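Local coordinates for glycosyl hydrolase, BNR repeat (Ralstonia eutropha, PDB 3B7F), which is a putative glycosyl hydrolase with BNR repeats, folded as a seven-bladed beta-propeller, and probably has hydrolase activity, at residues A17-T29 with F35-L47. Residues are numbered along the deposited sequence; the frame is centred on the assembly and turned at random.
With EDO (1,2-ethanediol), chain P; EDO (1,2-ethanediol), chain I.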
ATOM      1  N   ALA A  17      21.920  -3.693  -7.132  1.00 58.20           N
ATOM      2  CA  ALA A  17      22.740  -4.603  -6.331  1.00 56.21           C
ATOM      3  C   ALA A  17      21.861  -4.901  -5.110  1.00 53.99           C
ATOM      4  O   ALA A  17      21.131  -3.994  -4.661  1.00 52.61           O
ATOM      5  CB  ALA A  17      24.057  -3.962  -5.921  1.00 55.67           C
ATOM      6  N   PRO A  18      21.877  -6.155  -4.590  1.00 51.06           N
ATOM      7  CA  PRO A  18      21.016  -6.404  -3.418  1.00 49.16           C
ATOM      8  C   PRO A  18      21.483  -5.647  -2.176  1.00 46.39           C
ATOM      9  O   PRO A  18      22.698  -5.449  -1.984  1.00 43.50           O
ATOM     10  CB  PRO A  18      21.122  -7.919  -3.200  1.00 48.64           C
ATOM     11  CG  PRO A  18      21.751  -8.465  -4.455  1.00 53.47           C
ATOM     12  CD  PRO A  18      22.601  -7.374  -4.993  1.00 51.44           C
ATOM     13  N   GLU A  19      20.517  -5.195  -1.371  1.00 44.49           N
ATOM     14  CA  GLU A  19      20.821  -4.503  -0.119  1.00 43.36           C
ATOM     15  C   GLU A  19      21.295  -5.528   0.867  1.00 39.85           C
ATOM     16  O   GLU A  19      21.131  -6.722   0.666  1.00 38.89           O
ATOM     17  CB  GLU A  19      19.630  -3.734   0.435  1.00 43.64           C
ATOM     18  CG  GLU A  19      19.262  -2.534  -0.420  1.00 47.03           C
ATOM     19  CD  GLU A  19      18.083  -1.745   0.133  1.00 47.05           C
ATOM     20  OE1 GLU A  19      17.481  -2.167   1.143  1.00 65.43           O
ATOM     21  OE2 GLU A  19      17.758  -0.679  -0.433  1.00 58.01           O
ATOM     22  N   SER A  20      21.889  -5.045   1.938  1.00 39.42           N
ATOM     23  CA  SER A  20      22.520  -5.897   2.911  1.00 38.92           C
ATOM     24  C   SER A  20      22.393  -5.323   4.316  1.00 37.58           C
ATOM     25  O   SER A  20      22.084  -4.133   4.497  1.00 35.86           O
ATOM     26  CB  SER A  20      23.982  -6.020   2.512  1.00 39.87           C
ATOM     27  OG  SER A  20      24.645  -6.931   3.332  1.00 45.84           O
ATOM     28  N   GLY A  21      22.613  -6.177   5.305  1.00 36.20           N
ATOM     29  CA  GLY A  21      22.549  -5.754   6.691  1.00 37.50           C
ATOM     30  C   GLY A  21      21.153  -5.773   7.335  1.00 38.33           C
ATOM     31  O   GLY A  21      20.240  -6.442   6.838  1.00 37.85           O
ATOM     32  N   PRO A  22      20.992  -5.054   8.467  1.00 37.54           N
ATOM     33  CA  PRO A  22      19.747  -5.055   9.200  1.00 35.95           C
ATOM     34  C   PRO A  22      18.575  -4.505   8.419  1.00 31.97           C
ATOM     35  O   PRO A  22      18.741  -3.580   7.633  1.00 32.50           O
ATOM     36  CB  PRO A  22      20.033  -4.093  10.366  1.00 37.31           C
ATOM     37  CG  PRO A  22      21.469  -4.191  10.588  1.00 41.34           C
ATOM     38  CD  PRO A  22      21.990  -4.202   9.153  1.00 39.40           C
ATOM     39  N   VAL A  23      17.414  -5.108   8.638  1.00 28.95           N
ATOM     40  CA  VAL A  23      16.146  -4.657   8.084  1.00 25.55           C
ATOM     41  C   VAL A  23      15.316  -4.067   9.230  1.00 27.04           C
ATOM     42  O   VAL A  23      15.409  -4.500  10.393  1.00 24.72           O
ATOM     43  CB  VAL A  23      15.395  -5.819   7.380  1.00 25.95           C
ATOM     44  CG1 VAL A  23      13.978  -5.429   6.978  1.00 23.26           C
ATOM     45  CG2 VAL A  23      16.160  -6.274   6.156  1.00 21.32           C
HETATM   46  N   MSE A  24      14.500  -3.078   8.895  1.00 30.67           N
HETATM   47  CA  MSE A  24      13.597  -2.468   9.815  1.00 34.03           C
HETATM   48  C   MSE A  24      12.216  -2.586   9.226  1.00 29.09           C
HETATM   49  O   MSE A  24      12.066  -2.478   8.026  1.00 29.52           O
HETATM   50  CB  MSE A  24      13.965  -1.009  10.025  1.00 34.37           C
HETATM   51  CG  MSE A  24      13.038  -0.281  11.015  1.00 48.37           C
HETATM   52 SE   MSE A  24      13.778   1.399  11.676  0.75 52.02          SE
HETATM   53  CE  MSE A  24      15.163   0.575  12.809  1.00 54.54           C
ATOM     54  N   LEU A  25      11.218  -2.833  10.074  1.00 26.98           N
ATOM     55  CA  LEU A  25       9.810  -2.874   9.660  1.00 26.69           C
ATOM     56  C   LEU A  25       9.131  -1.800  10.481  1.00 26.06           C
ATOM     57  O   LEU A  25       9.361  -1.728  11.656  1.00 27.53           O
ATOM     58  CB  LEU A  25       9.156  -4.236   9.905  1.00 25.81           C
ATOM     59  CG  LEU A  25       9.791  -5.467   9.256  1.00 21.32           C
ATOM     60  CD1 LEU A  25       9.033  -6.688   9.739  1.00 15.87           C
ATOM     61  CD2 LEU A  25       9.819  -5.386   7.701  1.00 18.76           C
ATOM     62  N   LEU A  26       8.335  -0.967   9.829  1.00 27.23           N
ATOM     63  CA  LEU A  26       7.630   0.169  10.412  1.00 25.18           C
ATOM     64  C   LEU A  26       6.188  -0.269  10.453  1.00 23.85           C
ATOM     65  O   LEU A  26       5.580  -0.407   9.387  1.00 23.44           O
ATOM     66  CB  LEU A  26       7.794   1.397   9.511  1.00 27.16           C
ATOM     67  CG  LEU A  26       9.178   1.682   8.916  1.00 29.98           C
ATOM     68  CD1 LEU A  26       9.104   2.987   8.035  1.00 22.90           C
ATOM     69  CD2 LEU A  26      10.235   1.781   9.998  1.00 19.37           C
ATOM     70  N   VAL A  27       5.647  -0.468  11.670  1.00 22.79           N
ATOM     71  CA  VAL A  27       4.366  -1.078  11.877  1.00 23.55           C
ATOM     72  C   VAL A  27       3.343  -0.091  12.422  1.00 25.58           C
ATOM     73  O   VAL A  27       3.477   0.378  13.558  1.00 27.15           O
ATOM     74  CB  VAL A  27       4.478  -2.272  12.881  1.00 21.83           C
ATOM     75  CG1 VAL A  27       3.134  -2.984  13.007  1.00 19.35           C
ATOM     76  CG2 VAL A  27       5.593  -3.242  12.476  1.00 22.94           C
ATOM     77  N   ALA A  28       2.315   0.186  11.620  1.00 23.79           N
ATOM     78  CA  ALA A  28       1.247   1.111  11.959  1.00 24.93           C
ATOM     79  C   ALA A  28       0.070   0.319  12.474  1.00 24.31           C
ATOM     80  O   ALA A  28      -0.370  -0.625  11.809  1.00 23.94           O
ATOM     81  CB  ALA A  28       0.833   1.929  10.719  1.00 23.57           C
ATOM     82  N   THR A  29      -0.424   0.674  13.664  1.00 25.72           N
ATOM     83  CA  THR A  29      -1.578   0.001  14.243  1.00 24.67           C
ATOM     84  C   THR A  29      -2.588   1.017  14.721  1.00 26.83           C
ATOM     85  O   THR A  29      -2.304   2.219  14.854  1.00 27.23           O
ATOM     86  CB  THR A  29      -1.223  -0.931  15.449  1.00 25.56           C
ATOM     87  OG1 THR A  29      -1.175  -0.170  16.656  1.00 17.44           O
ATOM     88  CG2 THR A  29       0.083  -1.689  15.226  1.00 24.24           C
ATOM     89  N   PHE A  35       8.143  -0.737  15.861  1.00 23.31           N
ATOM     90  CA  PHE A  35       9.272  -0.835  14.962  1.00 27.29           C
ATOM     91  C   PHE A  35      10.004  -2.103  15.244  1.00 27.88           C
ATOM     92  O   PHE A  35      10.259  -2.414  16.415  1.00 29.87           O
ATOM     93  CB  PHE A  35      10.195   0.347  15.170  1.00 28.79           C
ATOM     94  CG  PHE A  35       9.544   1.649  14.876  1.00 29.21           C
ATOM     95  CD1 PHE A  35       9.544   2.155  13.593  1.00 30.46           C
ATOM     96  CD2 PHE A  35       8.872   2.346  15.872  1.00 25.05           C
ATOM     97  CE1 PHE A  35       8.900   3.355  13.300  1.00 31.50           C
ATOM     98  CE2 PHE A  35       8.242   3.545  15.588  1.00 25.12           C
ATOM     99  CZ  PHE A  35       8.265   4.050  14.299  1.00 29.93           C
ATOM    100  N   LEU A  36      10.310  -2.854  14.185  1.00 26.94           N
ATOM    101  CA  LEU A  36      11.033  -4.127  14.320  1.00 28.90           C
ATOM    102  C   LEU A  36      12.374  -3.989  13.641  1.00 27.22           C
ATOM    103  O   LEU A  36      12.431  -3.478  12.546  1.00 30.93           O
ATOM    104  CB  LEU A  36      10.234  -5.305  13.754  1.00 28.15           C
ATOM    105  CG  LEU A  36       9.181  -5.916  14.661  1.00 28.29           C
ATOM    106  CD1 LEU A  36       8.090  -6.612  13.857  1.00 28.55           C
ATOM    107  CD2 LEU A  36       9.850  -6.875  15.705  1.00 25.79           C
ATOM    108  N   ALA A  37      13.452  -4.412  14.300  1.00 28.14           N
ATOM    109  CA  ALA A  37      14.799  -4.310  13.709  1.00 27.86           C
ATOM    110  C   ALA A  37      15.491  -5.676  13.738  1.00 26.67           C
ATOM    111  O   ALA A  37      15.500  -6.341  14.772  1.00 28.08           O
ATOM    112  CB  ALA A  37      15.630  -3.241  14.441  1.00 28.10           C
ATOM    113  N   SER A  38      16.068  -6.087  12.616  1.00 29.38           N
ATOM    114  CA  SER A  38      16.766  -7.370  12.543  1.00 29.22           C
ATOM    115  C   SER A  38      18.270  -7.249  12.688  1.00 30.77           C
ATOM    116  O   SER A  38      18.835  -6.156  12.622  1.00 30.76           O
ATOM    117  CB  SER A  38      16.503  -8.068  11.217  1.00 26.91           C
ATOM    118  OG  SER A  38      17.307  -7.558  10.155  1.00 26.04           O
ATOM    119  N   ASP A  39      18.887  -8.411  12.919  1.00 32.23           N
ATOM    120  CA  ASP A  39      20.334  -8.587  12.822  1.00 33.62           C
ATOM    121  C   ASP A  39      20.631  -8.667  11.293  1.00 34.45           C
ATOM    122  O   ASP A  39      19.694  -8.755  10.479  1.00 32.39           O
ATOM    123  CB  ASP A  39      20.822  -9.825  13.616  1.00 34.01           C
ATOM    124  CG  ASP A  39      20.202 -11.134  13.161  1.00 35.46           C
ATOM    125  OD1 ASP A  39      19.305 -11.171  12.290  1.00 38.58           O
ATOM    126  OD2 ASP A  39      20.594 -12.159  13.735  1.00 52.59           O
ATOM    127  N   PRO A  40      21.911  -8.622  10.886  1.00 32.89           N
ATOM    128  CA  PRO A  40      22.186  -8.663   9.440  1.00 31.89           C
ATOM    129  C   PRO A  40      21.682  -9.919   8.700  1.00 30.44           C
ATOM    130  O   PRO A  40      21.323  -9.845   7.525  1.00 31.59           O
ATOM    131  CB  PRO A  40      23.714  -8.593   9.382  1.00 33.21           C
ATOM    132  CG  PRO A  40      24.118  -8.024  10.713  1.00 33.79           C
ATOM    133  CD  PRO A  40      23.149  -8.535  11.682  1.00 33.48           C
ATOM    134  N   ALA A  41      21.675 -11.050   9.393  1.00 29.26           N
ATOM    135  CA  ALA A  41      21.198 -12.309   8.873  1.00 28.81           C
ATOM    136  C   ALA A  41      19.672 -12.419   8.840  1.00 30.46           C
ATOM    137  O   ALA A  41      19.188 -13.402   8.347  1.00 31.27           O
ATOM    138  CB  ALA A  41      21.787 -13.481   9.702  1.00 28.93           C
ATOM    139  N   ARG A  42      18.928 -11.436   9.368  1.00 31.19           N
ATOM    140  CA  ARG A  42      17.463 -11.434   9.419  1.00 29.61           C
ATOM    141  C   ARG A  42      16.897 -12.649  10.128  1.00 31.72           C
ATOM    142  O   ARG A  42      15.842 -13.183   9.704  1.00 29.79           O
ATOM    143  CB  ARG A  42      16.829 -11.293   8.022  1.00 29.17           C
ATOM    144  CG  ARG A  42      17.160  -9.980   7.320  1.00 28.90           C
ATOM    145  CD  ARG A  42      16.590  -9.954   5.920  1.00 25.18           C
ATOM    146  NE  ARG A  42      17.299 -10.889   5.055  1.00 20.05           N
ATOM    147  CZ  ARG A  42      16.907 -11.328   3.851  1.00 21.57           C
ATOM    148  NH1 ARG A  42      15.761 -10.973   3.341  1.00 25.73           N
ATOM    149  NH2 ARG A  42      17.687 -12.174   3.168  1.00 22.70           N
ATOM    150  N   ARG A  43      17.575 -13.091  11.198  1.00 32.46           N
ATOM    151  CA  ARG A  43      17.074 -14.252  11.958  1.00 34.74           C
ATOM    152  C   ARG A  43      16.490 -13.875  13.332  1.00 35.07           C
ATOM    153  O   ARG A  43      15.467 -14.432  13.700  1.00 37.36           O
ATOM    154  CB  ARG A  43      18.087 -15.403  12.023  1.00 36.27           C
ATOM    155  CG  ARG A  43      18.957 -15.564  13.238  1.00 45.80           C
ATOM    156  CD  ARG A  43      19.270 -17.054  13.383  1.00 55.01           C
ATOM    157  NE  ARG A  43      18.092 -17.821  13.827  1.00 54.71           N
ATOM    158  CZ  ARG A  43      17.820 -18.216  15.080  1.00 65.02           C
ATOM    159  NH1 ARG A  43      18.642 -17.970  16.112  1.00 69.98           N
ATOM    160  NH2 ARG A  43      16.702 -18.903  15.312  1.00 66.18           N
ATOM    161  N   THR A  44      17.115 -12.952  14.057  1.00 33.18           N
ATOM    162  CA  THR A  44      16.570 -12.463  15.328  1.00 33.29           C
ATOM    163  C   THR A  44      16.097 -11.014  15.122  1.00 32.60           C
ATOM    164  O   THR A  44      16.721 -10.263  14.367  1.00 33.76           O
ATOM    165  CB  THR A  44      17.588 -12.563  16.491  1.00 33.74           C
ATOM    166  OG1 THR A  44      18.708 -11.727  16.199  1.00 40.51           O
ATOM    167  CG2 THR A  44      18.048 -14.009  16.681  1.00 29.40           C
ATOM    168  N   TRP A  45      14.992 -10.650  15.786  1.00 31.37           N
ATOM    169  CA  TRP A  45      14.373  -9.329  15.698  1.00 29.35           C
ATOM    170  C   TRP A  45      14.129  -8.683  17.069  1.00 30.15           C
ATOM    171  O   TRP A  45      13.829  -9.356  18.034  1.00 29.01           O
ATOM    172  CB  TRP A  45      13.042  -9.408  14.946  1.00 26.94           C
ATOM    173  CG  TRP A  45      13.189  -9.809  13.500  1.00 24.58           C
ATOM    174  CD1 TRP A  45      13.377 -11.058  13.030  1.00 22.98           C
ATOM    175  CD2 TRP A  45      13.139  -8.953  12.346  1.00 24.46           C
ATOM    176  NE1 TRP A  45      13.451 -11.049  11.671  1.00 19.26           N
ATOM    177  CE2 TRP A  45      13.314  -9.772  11.217  1.00 22.97           C
ATOM    178  CE3 TRP A  45      12.967  -7.582  12.160  1.00 22.04           C
ATOM    179  CZ2 TRP A  45      13.334  -9.269   9.920  1.00 26.58           C
ATOM    180  CZ3 TRP A  45      12.991  -7.077  10.862  1.00 24.97           C
ATOM    181  CH2 TRP A  45      13.161  -7.918   9.758  1.00 23.58           C
ATOM    182  N   GLU A  46      14.222  -7.361  17.105  1.00 29.70           N
ATOM    183  CA  GLU A  46      14.059  -6.564  18.301  1.00 34.14           C
ATOM    184  C   GLU A  46      12.871  -5.651  18.092  1.00 29.00           C
ATOM    185  O   GLU A  46      12.805  -4.969  17.096  1.00 26.99           O
ATOM    186  CB  GLU A  46      15.341  -5.759  18.502  1.00 34.74           C
ATOM    187  CG  GLU A  46      15.425  -4.865  19.717  1.00 47.19           C
ATOM    188  CD  GLU A  46      16.819  -4.213  19.849  1.00 47.92           C
ATOM    189  OE1 GLU A  46      17.833  -4.960  19.955  1.00 67.34           O
ATOM    190  OE2 GLU A  46      16.888  -2.957  19.855  1.00 66.54           O
ATOM    191  N   LEU A  47      11.932  -5.656  19.037  1.00 30.13           N
ATOM    192  CA  LEU A  47      10.747  -4.821  18.993  1.00 27.97           C
ATOM    193  C   LEU A  47      10.925  -3.537  19.818  1.00 30.18           C
ATOM    194  O   LEU A  47      11.257  -3.612  20.991  1.00 31.10           O
ATOM    195  CB  LEU A  47       9.548  -5.602  19.550  1.00 29.20           C
ATOM    196  CG  LEU A  47       8.146  -4.996  19.418  1.00 26.68           C
ATOM    197  CD1 LEU A  47       7.771  -4.854  17.915  1.00 26.47           C
ATOM    198  CD2 LEU A  47       7.157  -5.837  20.153  1.00 23.04           C
TER
HETATM  199  C1  EDO P 408      19.392  -6.791  16.625  1.00 65.75           C
HETATM  200  O1  EDO P 408      18.064  -6.380  16.279  1.00 61.80           O
HETATM  201  C2  EDO P 408      19.357  -8.145  17.331  1.00 67.29           C
HETATM  202  O2  EDO P 408      18.287  -8.961  16.825  1.00 60.06           O
HETATM  203  C1  EDO I 401      14.395  -0.823  16.982  1.00 70.77           C
HETATM  204  O1  EDO I 401      14.223  -1.636  18.150  1.00 69.32           O
HETATM  205  C2  EDO I 401      15.826  -0.280  16.902  1.00 70.20           C
HETATM  206  O2  EDO I 401      16.799  -1.287  17.237  1.00 65.66           O
HETATM  207  O   HOH W   1      22.801  -8.788   5.367  1.00 42.20           O
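Val-23 and Ser-38 meet through two hydrogen bonds where strand 24-29 begins and its antiparallel neighbour 35-38 ends. Ser-38 N donates to Val-23 O (2.8 Å), while Val-23 N points almost straight at Ser-38 OG (2.9 Å, 174°), a side-chain hydroxyl accepting where the backbone ladder stops. With chi1 at 80°, OG sits between the backbone N and the carbonyl carbon of Ser-38, where it also donates to Asp-39 O at 2.7 Å. Farther in, Leu-25 and Leu-36 form the hydrogen-bonded pair, flanked by the non-hydrogen-bonded pairs Met-24 with Ala-37 and Leu-26 with Phe-35. On the Leu-26 face, CD2 of Leu-26 lies in plane at the edge of the Phe-35 ring, 3.7 Å from CD1. On the face of Leu-25 and Leu-36, the Trp-45 indole lies against Val-23 CG1 (3.8 Å from CH2) and Leu-25 CG (3.9 Å from CZ3), and Ser-38 CB covers one face of the ring. Val-23 CG2 rests on Arg-42 CD, and the guanidinium beyond forms a salt bridge with Asp-349. Arg-42 N closes the type I turn on Asp-39 O, reaching it from the opposite face of its plane to Ser-38 OG; Asp-39 OD1 accepts from Arg-43 N at 2.8 Å. Past the strands, one water links Gly-21 N to Pro-40 O. Strand 385-391 flanks 24-29 and completes this blade from the C-terminal end of the chain, the closure familiar in beta-propellers. Leu-25, Leu-36 and Trp-45 face Ile-378 of the adjoining blade, while the Ser-38 hydroxyl, both donor and acceptor, couples the strand end to the turn.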